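Local coordinates for protein pyrrolidone-carboxylate peptidase (Deinococcus radiodurans R1, PDB 5Z48) that removes an N-terminal pyroglutamyl group from polypeptides, as a cytoplasmic cysteine peptidase of family C15 that assembles as a homotetramer, at residues Glu12-His17 against Leu45-His50; Phe92-Asn97 against Gly142-Asn147. All coordinates share one frame; numbering follows the deposited sequence.

Both contacts are partly buried and line the same pyroglutamate pocket, their centres about 9 Å apart. Contact 1 joins the loop after strand 5-11 to the turn leading into helix 49-63, and its chemistry mixes apolar side chains, one backbone hydrogen bond and a bridging water: Phe14 and Val47 border the lactam ring. Contact 2 sets the loop after strand 80-90 against the start of helix 145-159, where aromatic rings pack and the helix start supplies Cys146, probably the nucleophile. Asn97 of contact 2 ties the two together: its backbone N is probably hydrogen-bonded to Val47 O, and its ND2 to Pro13 O. Glu12 lies at the partly exposed side of contact 1.

Contact 1 (Glu12-His17 against Leu45-His50); sequences EPFHTH and LPVEPH. With PCA (pyroglutamic acid), chain I.
Phe14 and Val47 form one wall of the pyroglutamate pocket, their side chains crossing obliquely. Phe14 CB rests against both Val47 methyls, with CG2 at 3.8 Å. From there CG lies between the backbone N and the carbonyl carbon (chi1 65°), still near the valine, and the ring then leads away to the ligand. CD1 passes PCA CG, CE1 comes to 3.3 Å from PCA CD, and CZ lies 3.5 Å from PCA N, so the lactam lies over the CE1-CZ rim of one face while His17 CD2 sits over the rim of the opposite face. An alanine in place of Phe14 would keep CB on Val47 but would probably open a gap beside the lactam ring and leave His17 CD2 without the ring face it meets.

Val47 CG1 also reaches PCA CB, and CG2 touches Glu12 O at 3.4 Å. Beside this apolar patch Glu12 N donates to Leu45 O (3.1 Å, 158°), and the extended Glu12 side chain passes Pro46 CA. A water donates to Glu12 OE1 and accepts from Val47 N, bridging the segments. Val47 centres an inverse gamma turn, and Glu48 N-caps helix 49-63 through His50 N.

The contact therefore sits where the parallel strands 5-11 and 38-45 run out into loops, with Leu73 of strand 67-73 against Phe14 and helix 49-63 starting just beyond.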
ATOM      1  N   GLU B  12      -9.132  11.946 -22.138  1.00 13.69           N
ATOM      2  CA  GLU B  12     -10.226  12.650 -21.427  1.00 15.48           C
ATOM      3  C   GLU B  12     -10.463  12.094 -20.013  1.00 15.78           C
ATOM      4  O   GLU B  12     -10.006  10.996 -19.674  1.00 14.87           O
ATOM      5  CB  GLU B  12     -11.514  12.532 -22.220  1.00 18.02           C
ATOM      6  CG  GLU B  12     -11.412  13.072 -23.626  1.00 21.20           C
ATOM      7  CD  GLU B  12     -12.692  12.871 -24.434  1.00 27.76           C
ATOM      8  OE1 GLU B  12     -13.687  12.321 -23.916  1.00 25.57           O
ATOM      9  OE2 GLU B  12     -12.671  13.230 -25.632  1.00 35.35           O
ATOM     10  N   PRO B  13     -11.205  12.825 -19.164  1.00 14.80           N
ATOM     11  CA  PRO B  13     -11.602  12.252 -17.867  1.00 15.30           C
ATOM     12  C   PRO B  13     -12.437  10.999 -18.070  1.00 16.56           C
ATOM     13  O   PRO B  13     -13.091  10.815 -19.098  1.00 17.49           O
ATOM     14  CB  PRO B  13     -12.425  13.363 -17.208  1.00 15.05           C
ATOM     15  CG  PRO B  13     -11.982  14.644 -17.917  1.00 15.44           C
ATOM     16  CD  PRO B  13     -11.719  14.196 -19.343  1.00 15.11           C
ATOM     17  N   PHE B  14     -12.407  10.128 -17.064  1.00 15.26           N
ATOM     18  CA  PHE B  14     -13.123   8.867 -17.120  1.00 16.01           C
ATOM     19  C   PHE B  14     -13.400   8.430 -15.692  1.00 19.37           C
ATOM     20  O   PHE B  14     -12.840   8.979 -14.732  1.00 16.03           O
ATOM     21  CB  PHE B  14     -12.308   7.786 -17.871  1.00 16.33           C
ATOM     22  CG  PHE B  14     -11.050   7.408 -17.164  1.00 15.51           C
ATOM     23  CD1 PHE B  14      -9.952   8.262 -17.204  1.00 16.68           C
ATOM     24  CD2 PHE B  14     -10.988   6.241 -16.411  1.00 17.45           C
ATOM     25  CE1 PHE B  14      -8.771   7.930 -16.533  1.00 13.70           C
ATOM     26  CE2 PHE B  14      -9.816   5.891 -15.717  1.00 14.83           C
ATOM     27  CZ  PHE B  14      -8.717   6.760 -15.773  1.00 13.50           C
ATOM     28  N   HIS B  15     -14.271   7.435 -15.571  1.00 17.41           N
ATOM     29  CA  HIS B  15     -14.636   6.860 -14.265  1.00 18.89           C
ATOM     30  C   HIS B  15     -15.173   7.997 -13.384  1.00 22.64           C
ATOM     31  O   HIS B  15     -15.988   8.808 -13.856  1.00 23.29           O
ATOM     32  CB  HIS B  15     -13.402   6.119 -13.722  1.00 22.81           C
ATOM     33  CG  HIS B  15     -13.681   5.263 -12.531  1.00 29.54           C
ATOM     34  ND1 HIS B  15     -14.652   4.286 -12.528  1.00 31.98           N
ATOM     35  CD2 HIS B  15     -13.089   5.217 -11.315  1.00 32.96           C
ATOM     36  CE1 HIS B  15     -14.656   3.680 -11.355  1.00 34.90           C
ATOM     37  NE2 HIS B  15     -13.715   4.225 -10.603  1.00 35.38           N
ATOM     38  N   THR B  16     -14.750   8.079 -12.119  1.00 20.36           N
ATOM     39  CA  THR B  16     -15.199   9.124 -11.207  1.00 20.78           C
ATOM     40  C   THR B  16     -14.258  10.321 -11.184  1.00 19.53           C
ATOM     41  O   THR B  16     -14.457  11.238 -10.360  1.00 22.72           O
ATOM     42  CB  THR B  16     -15.338   8.555  -9.799  1.00 24.52           C
ATOM     43  OG1 THR B  16     -14.106   7.919  -9.441  1.00 28.46           O
ATOM     44  CG2 THR B  16     -16.463   7.524  -9.766  1.00 24.64           C
ATOM     45  N   HIS B  17     -13.255  10.343 -12.067  1.00 17.72           N
ATOM     46  CA  HIS B  17     -12.261  11.417 -12.068  1.00 19.12           C
ATOM     47  C   HIS B  17     -12.800  12.637 -12.815  1.00 20.16           C
ATOM     48  O   HIS B  17     -13.250  12.505 -13.969  1.00 23.41           O
ATOM     49  CB  HIS B  17     -10.948  10.935 -12.717  1.00 16.42           C
ATOM     50  CG  HIS B  17     -10.445   9.633 -12.155  1.00 16.30           C
ATOM     51  ND1 HIS B  17     -10.164   9.457 -10.814  1.00 17.59           N
ATOM     52  CD2 HIS B  17     -10.181   8.449 -12.754  1.00 15.59           C
ATOM     53  CE1 HIS B  17      -9.741   8.218 -10.614  1.00 22.01           C
ATOM     54  NE2 HIS B  17      -9.732   7.590 -11.780  1.00 18.96           N
ATOM     55  N   LEU B  45      -7.445  11.877 -26.781  1.00 10.73           N
ATOM     56  CA  LEU B  45      -8.167  10.669 -27.156  1.00 13.03           C
ATOM     57  C   LEU B  45      -9.337  10.389 -26.208  1.00 13.28           C
ATOM     58  O   LEU B  45      -9.252  10.648 -24.994  1.00 13.09           O
ATOM     59  CB  LEU B  45      -7.216   9.467 -27.113  1.00 11.12           C
ATOM     60  CG  LEU B  45      -5.979   9.620 -28.037  1.00 13.25           C
ATOM     61  CD1 LEU B  45      -5.014   8.431 -27.867  1.00 10.94           C
ATOM     62  CD2 LEU B  45      -6.359   9.692 -29.508  1.00 17.89           C
ATOM     63  N   PRO B  46     -10.425   9.814 -26.721  1.00 12.23           N
ATOM     64  CA  PRO B  46     -11.505   9.378 -25.835  1.00 12.74           C
ATOM     65  C   PRO B  46     -11.115   8.099 -25.100  1.00 11.76           C
ATOM     66  O   PRO B  46     -10.298   7.303 -25.572  1.00 12.97           O
ATOM     67  CB  PRO B  46     -12.663   9.115 -26.798  1.00 14.90           C
ATOM     68  CG  PRO B  46     -11.925   8.624 -28.065  1.00 16.32           C
ATOM     69  CD  PRO B  46     -10.670   9.476 -28.129  1.00 12.27           C
ATOM     70  N   VAL B  47     -11.733   7.892 -23.927  1.00 12.61           N
ATOM     71  CA  VAL B  47     -11.483   6.664 -23.146  1.00 11.00           C
ATOM     72  C   VAL B  47     -12.480   5.612 -23.603  1.00 12.86           C
ATOM     73  O   VAL B  47     -13.436   5.269 -22.895  1.00 14.15           O
ATOM     74  CB  VAL B  47     -11.560   6.923 -21.635  1.00 11.13           C
ATOM     75  CG1 VAL B  47     -11.106   5.691 -20.875  1.00 12.90           C
ATOM     76  CG2 VAL B  47     -10.600   8.024 -21.266  1.00 12.92           C
ATOM     77  N   GLU B  48     -12.276   5.110 -24.811  1.00 13.61           N
ATOM     78  CA  GLU B  48     -13.142   4.115 -25.416  1.00 13.89           C
ATOM     79  C   GLU B  48     -12.304   3.558 -26.555  1.00 14.80           C
ATOM     80  O   GLU B  48     -11.851   4.357 -27.402  1.00 14.20           O
ATOM     81  CB  GLU B  48     -14.447   4.747 -25.929  1.00 15.13           C
ATOM     82  CG  GLU B  48     -15.509   3.723 -26.387  1.00 16.82           C
ATOM     83  CD  GLU B  48     -15.164   3.162 -27.754  1.00 18.33           C
ATOM     84  OE1 GLU B  48     -14.923   1.940 -27.847  1.00 20.29           O
ATOM     85  OE2 GLU B  48     -15.103   3.968 -28.727  1.00 21.99           O
ATOM     86  N   PRO B  49     -12.038   2.243 -26.598  1.00 11.64           N
ATOM     87  CA  PRO B  49     -10.970   1.745 -27.493  1.00 12.92           C
ATOM     88  C   PRO B  49     -11.248   1.885 -28.974  1.00 16.85           C
ATOM     89  O   PRO B  49     -10.311   2.199 -29.718  1.00 15.60           O
ATOM     90  CB  PRO B  49     -10.822   0.264 -27.110  1.00 14.60           C
ATOM     91  CG  PRO B  49     -12.165  -0.074 -26.448  1.00 16.66           C
ATOM     92  CD  PRO B  49     -12.560   1.174 -25.718  1.00 13.37           C
ATOM     93  N   HIS B  50     -12.481   1.672 -29.428  1.00 15.73           N
ATOM     94  CA  HIS B  50     -12.730   1.754 -30.866  1.00 18.16           C
ATOM     95  C   HIS B  50     -12.472   3.162 -31.371  1.00 18.82           C
ATOM     96  O   HIS B  50     -11.744   3.361 -32.355  1.00 18.74           O
ATOM     97  CB  HIS B  50     -14.143   1.302 -31.179  1.00 20.83           C
ATOM     98  CG  HIS B  50     -14.379  -0.123 -30.801  1.00 27.99           C
ATOM     99  ND1 HIS B  50     -13.544  -1.139 -31.218  1.00 35.14           N
ATOM    100  CD2 HIS B  50     -15.301  -0.698 -29.993  1.00 30.38           C
ATOM    101  CE1 HIS B  50     -13.970  -2.286 -30.719  1.00 36.84           C
ATOM    102  NE2 HIS B  50     -15.036  -2.049 -29.976  1.00 34.26           N
TER
HETATM  103  N   PCA I 302      -5.989   6.013 -17.754  1.00 12.52           N
HETATM  104  CA  PCA I 302      -6.736   4.811 -18.109  1.00 16.03           C
HETATM  105  CB  PCA I 302      -7.572   5.136 -19.359  1.00 15.03           C
HETATM  106  CG  PCA I 302      -7.422   6.630 -19.649  1.00 13.13           C
HETATM  107  CD  PCA I 302      -6.381   7.067 -18.651  1.00 10.05           C
HETATM  108  OE  PCA I 302      -5.945   8.224 -18.628  1.00 12.15           O
HETATM  109  C   PCA I 302      -5.774   3.618 -18.269  1.00 17.95           C
HETATM  110  O   PCA I 302      -5.975   2.694 -19.063  1.00 14.84           O
HETATM  111  OXT PCA I 302      -4.702   3.574 -17.601  1.00 21.19           O
HETATM  112  O   HOH W   1     -14.008   9.824 -23.611  1.00 19.09           O

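Contact 2 (Phe92-Asn97 against Gly142-Asn147). With PCA (pyroglutamic acid), chain I.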
ATOM      1  N   PHE B  92     -11.228  -5.241 -18.913  1.00 13.50           N
ATOM      2  CA  PHE B  92     -11.556  -3.984 -18.255  1.00 15.56           C
ATOM      3  C   PHE B  92     -12.087  -4.258 -16.862  1.00 17.23           C
ATOM      4  O   PHE B  92     -13.106  -4.939 -16.715  1.00 23.02           O
ATOM      5  CB  PHE B  92     -12.601  -3.197 -19.051  1.00 13.38           C
ATOM      6  CG  PHE B  92     -12.102  -2.594 -20.355  1.00 13.63           C
ATOM      7  CD1 PHE B  92     -10.852  -2.909 -20.912  1.00 13.70           C
ATOM      8  CD2 PHE B  92     -12.917  -1.670 -21.015  1.00 15.81           C
ATOM      9  CE1 PHE B  92     -10.430  -2.326 -22.115  1.00 14.47           C
ATOM     10  CE2 PHE B  92     -12.531  -1.083 -22.204  1.00 15.87           C
ATOM     11  CZ  PHE B  92     -11.277  -1.380 -22.765  1.00 16.33           C
ATOM     12  N   GLN B  93     -11.430  -3.687 -15.856  1.00 16.53           N
ATOM     13  CA  GLN B  93     -11.914  -3.787 -14.484  1.00 17.98           C
ATOM     14  C   GLN B  93     -13.042  -2.808 -14.195  1.00 19.03           C
ATOM     15  O   GLN B  93     -13.828  -3.057 -13.277  1.00 21.84           O
ATOM     16  CB  GLN B  93     -10.769  -3.536 -13.511  1.00 21.63           C
ATOM     17  CG  GLN B  93      -9.607  -4.495 -13.755  1.00 28.27           C
ATOM     18  CD  GLN B  93      -9.918  -5.900 -13.293  1.00 38.84           C
ATOM     19  OE1 GLN B  93     -10.528  -6.108 -12.241  1.00 44.39           O
ATOM     20  NE2 GLN B  93      -9.527  -6.878 -14.094  1.00 41.24           N
ATOM     21  N   ILE B  94     -13.112  -1.687 -14.918  1.00 15.94           N
ATOM     22  CA  ILE B  94     -14.209  -0.718 -14.875  1.00 17.46           C
ATOM     23  C   ILE B  94     -14.647  -0.474 -16.309  1.00 16.42           C
ATOM     24  O   ILE B  94     -13.877  -0.712 -17.252  1.00 15.48           O
ATOM     25  CB  ILE B  94     -13.786   0.622 -14.219  1.00 18.47           C
ATOM     26  CG1 ILE B  94     -12.518   1.171 -14.906  1.00 20.23           C
ATOM     27  CG2 ILE B  94     -13.540   0.449 -12.721  1.00 20.56           C
ATOM     28  CD1 ILE B  94     -12.233   2.643 -14.539  1.00 20.36           C
ATOM     29  N   PRO B  95     -15.880  -0.013 -16.514  1.00 18.00           N
ATOM     30  CA  PRO B  95     -16.318   0.271 -17.883  1.00 20.89           C
ATOM     31  C   PRO B  95     -15.545   1.445 -18.462  1.00 17.23           C
ATOM     32  O   PRO B  95     -14.998   2.298 -17.746  1.00 17.93           O
ATOM     33  CB  PRO B  95     -17.816   0.590 -17.752  1.00 21.55           C
ATOM     34  CG  PRO B  95     -18.051   0.764 -16.255  1.00 25.55           C
ATOM     35  CD  PRO B  95     -16.983   0.046 -15.530  1.00 20.10           C
ATOM     36  N   ASP B  96     -15.492   1.464 -19.791  1.00 14.52           N
ATOM     37  CA  ASP B  96     -14.947   2.624 -20.483  1.00 13.69           C
ATOM     38  C   ASP B  96     -16.047   3.685 -20.543  1.00 15.75           C
ATOM     39  O   ASP B  96     -17.137   3.525 -19.982  1.00 17.06           O
ATOM     40  CB  ASP B  96     -14.388   2.208 -21.852  1.00 14.08           C
ATOM     41  CG  ASP B  96     -15.479   1.691 -22.839  1.00 14.52           C
ATOM     42  OD1 ASP B  96     -16.684   2.074 -22.728  1.00 15.08           O
ATOM     43  OD2 ASP B  96     -15.107   0.940 -23.791  1.00 15.60           O
ATOM     44  N   ASN B  97     -15.804   4.789 -21.245  1.00 15.61           N
ATOM     45  CA  ASN B  97     -16.733   5.918 -21.255  1.00 16.88           C
ATOM     46  C   ASN B  97     -17.967   5.692 -22.126  1.00 17.64           C
ATOM     47  O   ASN B  97     -18.898   6.515 -22.098  1.00 21.33           O
ATOM     48  CB  ASN B  97     -16.008   7.197 -21.687  1.00 18.91           C
ATOM     49  CG  ASN B  97     -15.278   7.852 -20.530  1.00 23.78           C
ATOM     50  OD1 ASN B  97     -15.438   7.451 -19.373  1.00 21.49           O
ATOM     51  ND2 ASN B  97     -14.505   8.881 -20.831  1.00 20.28           N
ATOM     52  N   GLY B 142      -1.653  -2.102 -17.381  1.00 10.71           N
ATOM     53  CA  GLY B 142      -3.037  -2.557 -17.290  1.00 10.04           C
ATOM     54  C   GLY B 142      -3.481  -3.135 -18.632  1.00  9.34           C
ATOM     55  O   GLY B 142      -2.695  -3.244 -19.547  1.00 11.48           O
ATOM     56  N   LEU B 143      -4.761  -3.546 -18.698  1.00  9.67           N
ATOM     57  CA  LEU B 143      -5.369  -4.041 -19.939  1.00 10.08           C
ATOM     58  C   LEU B 143      -6.595  -3.192 -20.316  1.00 11.82           C
ATOM     59  O   LEU B 143      -7.515  -3.666 -20.965  1.00 12.24           O
ATOM     60  CB  LEU B 143      -5.703  -5.538 -19.831  1.00 11.38           C
ATOM     61  CG  LEU B 143      -4.428  -6.389 -19.613  1.00 10.98           C
ATOM     62  CD1 LEU B 143      -4.895  -7.838 -19.502  1.00 11.35           C
ATOM     63  CD2 LEU B 143      -3.407  -6.275 -20.750  1.00 10.98           C
ATOM     64  N   TYR B 144      -6.585  -1.903 -19.908  1.00 12.38           N
ATOM     65  CA  TYR B 144      -7.657  -0.959 -20.186  1.00 13.60           C
ATOM     66  C   TYR B 144      -7.266  -0.125 -21.411  1.00 14.47           C
ATOM     67  O   TYR B 144      -6.552  -0.618 -22.277  1.00 11.60           O
ATOM     68  CB  TYR B 144      -7.908  -0.135 -18.919  1.00 11.21           C
ATOM     69  CG  TYR B 144      -9.159   0.751 -18.790  1.00 12.45           C
ATOM     70  CD1 TYR B 144     -10.465   0.302 -19.040  1.00 13.54           C
ATOM     71  CD2 TYR B 144      -9.007   2.039 -18.316  1.00 15.28           C
ATOM     72  CE1 TYR B 144     -11.575   1.137 -18.837  1.00 16.01           C
ATOM     73  CE2 TYR B 144     -10.109   2.881 -18.112  1.00 15.19           C
ATOM     74  CZ  TYR B 144     -11.388   2.426 -18.361  1.00 14.56           C
ATOM     75  OH  TYR B 144     -12.462   3.265 -18.139  1.00 16.39           O
ATOM     76  N   VAL B 145      -7.732   1.111 -21.513  1.00 11.82           N
ATOM     77  CA  VAL B 145      -7.614   1.809 -22.801  1.00 10.73           C
ATOM     78  C   VAL B 145      -6.187   2.316 -23.038  1.00 12.79           C
ATOM     79  O   VAL B 145      -5.750   2.380 -24.199  1.00 10.79           O
ATOM     80  CB  VAL B 145      -8.673   2.939 -22.912  1.00 10.86           C
ATOM     81  CG1 VAL B 145      -8.747   3.504 -24.359  1.00 12.37           C
ATOM     82  CG2 VAL B 145     -10.084   2.445 -22.563  1.00 14.49           C
ATOM     83  N   CYS B 146      -5.416   2.657 -21.980  1.00 10.14           N
ATOM     84  CA  CYS B 146      -4.023   3.073 -22.185  1.00 10.62           C
ATOM     85  C   CYS B 146      -3.192   1.943 -22.777  1.00 10.16           C
ATOM     86  O   CYS B 146      -2.459   2.133 -23.745  1.00 11.91           O
ATOM     87  CB  CYS B 146      -3.398   3.525 -20.858  1.00 10.25           C
ATOM     88  SG  CYS B 146      -4.156   5.090 -20.236  1.00 16.62           S
ATOM     89  N   ASN B 147      -3.289   0.747 -22.201  1.00 10.49           N
ATOM     90  CA  ASN B 147      -2.606  -0.377 -22.822  1.00 10.76           C
ATOM     91  C   ASN B 147      -3.056  -0.590 -24.258  1.00 12.10           C
ATOM     92  O   ASN B 147      -2.232  -0.866 -25.147  1.00 11.04           O
ATOM     93  CB  ASN B 147      -2.895  -1.634 -22.018  1.00 11.00           C
ATOM     94  CG  ASN B 147      -2.300  -2.873 -22.677  1.00 11.06           C
ATOM     95  OD1 ASN B 147      -1.080  -3.107 -22.554  1.00 11.32           O
ATOM     96  ND2 ASN B 147      -3.122  -3.638 -23.376  1.00 12.25           N
TER
HETATM   97  N   PCA I 302      -5.989   6.013 -17.754  1.00 12.52           N
HETATM   98  CA  PCA I 302      -6.736   4.811 -18.109  1.00 16.03           C
HETATM   99  CB  PCA I 302      -7.572   5.136 -19.359  1.00 15.03           C
HETATM  100  CG  PCA I 302      -7.422   6.630 -19.649  1.00 13.13           C
HETATM  101  CD  PCA I 302      -6.381   7.067 -18.651  1.00 10.05           C
HETATM  102  OE  PCA I 302      -5.945   8.224 -18.628  1.00 12.15           O
HETATM  103  C   PCA I 302      -5.774   3.618 -18.269  1.00 17.95           C
HETATM  104  O   PCA I 302      -5.975   2.694 -19.063  1.00 14.84           O
HETATM  105  OXT PCA I 302      -4.702   3.574 -17.601  1.00 21.19           O
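Tyr144 meets Phe92 in a T-shaped (edge-to-face) pair at the start of the helix that carries Cys146, part of a probable Cys-His-Glu triad with His171 and Glu83. The tyrosine supplies the edge: its CD1 stands 3.5 Å above the Phe92 ring plane, over the centre, with the planes at 78° and the centroids 4.9 Å apart. Chi1 of -168° sets Tyr144 CG anti to the backbone N, and beyond it the ring lies between Phe92 and Ile94. Leu143 O lies at the edge of the Phe92 ring, near CE1. Tyr102 makes a further edge-to-face pair with Phe92.

Aliphatic groups fill in around the rings. Ile94 CG1 and CD1 lie against CZ and OH of Tyr144, the two side chains crossing at about a right angle. Val145 CG2 sits over the centre of a Tyr144 face and also approaches Phe92 CZ at 4.0 Å, so this one methyl touches both aromatics.

Among polar contacts, Tyr144 OH donates to Pro95 O at 2.7 Å, coming from above the carbonyl plane; this fixes the far end of the ring on the loop. Ile94 O, close to Tyr144 CE1, is buried here with no hydrogen-bond partner in the model. Asp96 OD2 lies in plane at the edge of the Phe92 ring, while OD1 accepts from Ala98 N and Gln100 N.

Tyr144 occupies the N-cap position of helix 145-159, and the ligand carboxylate lies by that helix start, whose dipole would probably help to stabilise its charge. Tyr144 CD2 passes 3.2 Å from PCA O, and Cys146 N donates to the same PCA O over 3.0 Å at 162°.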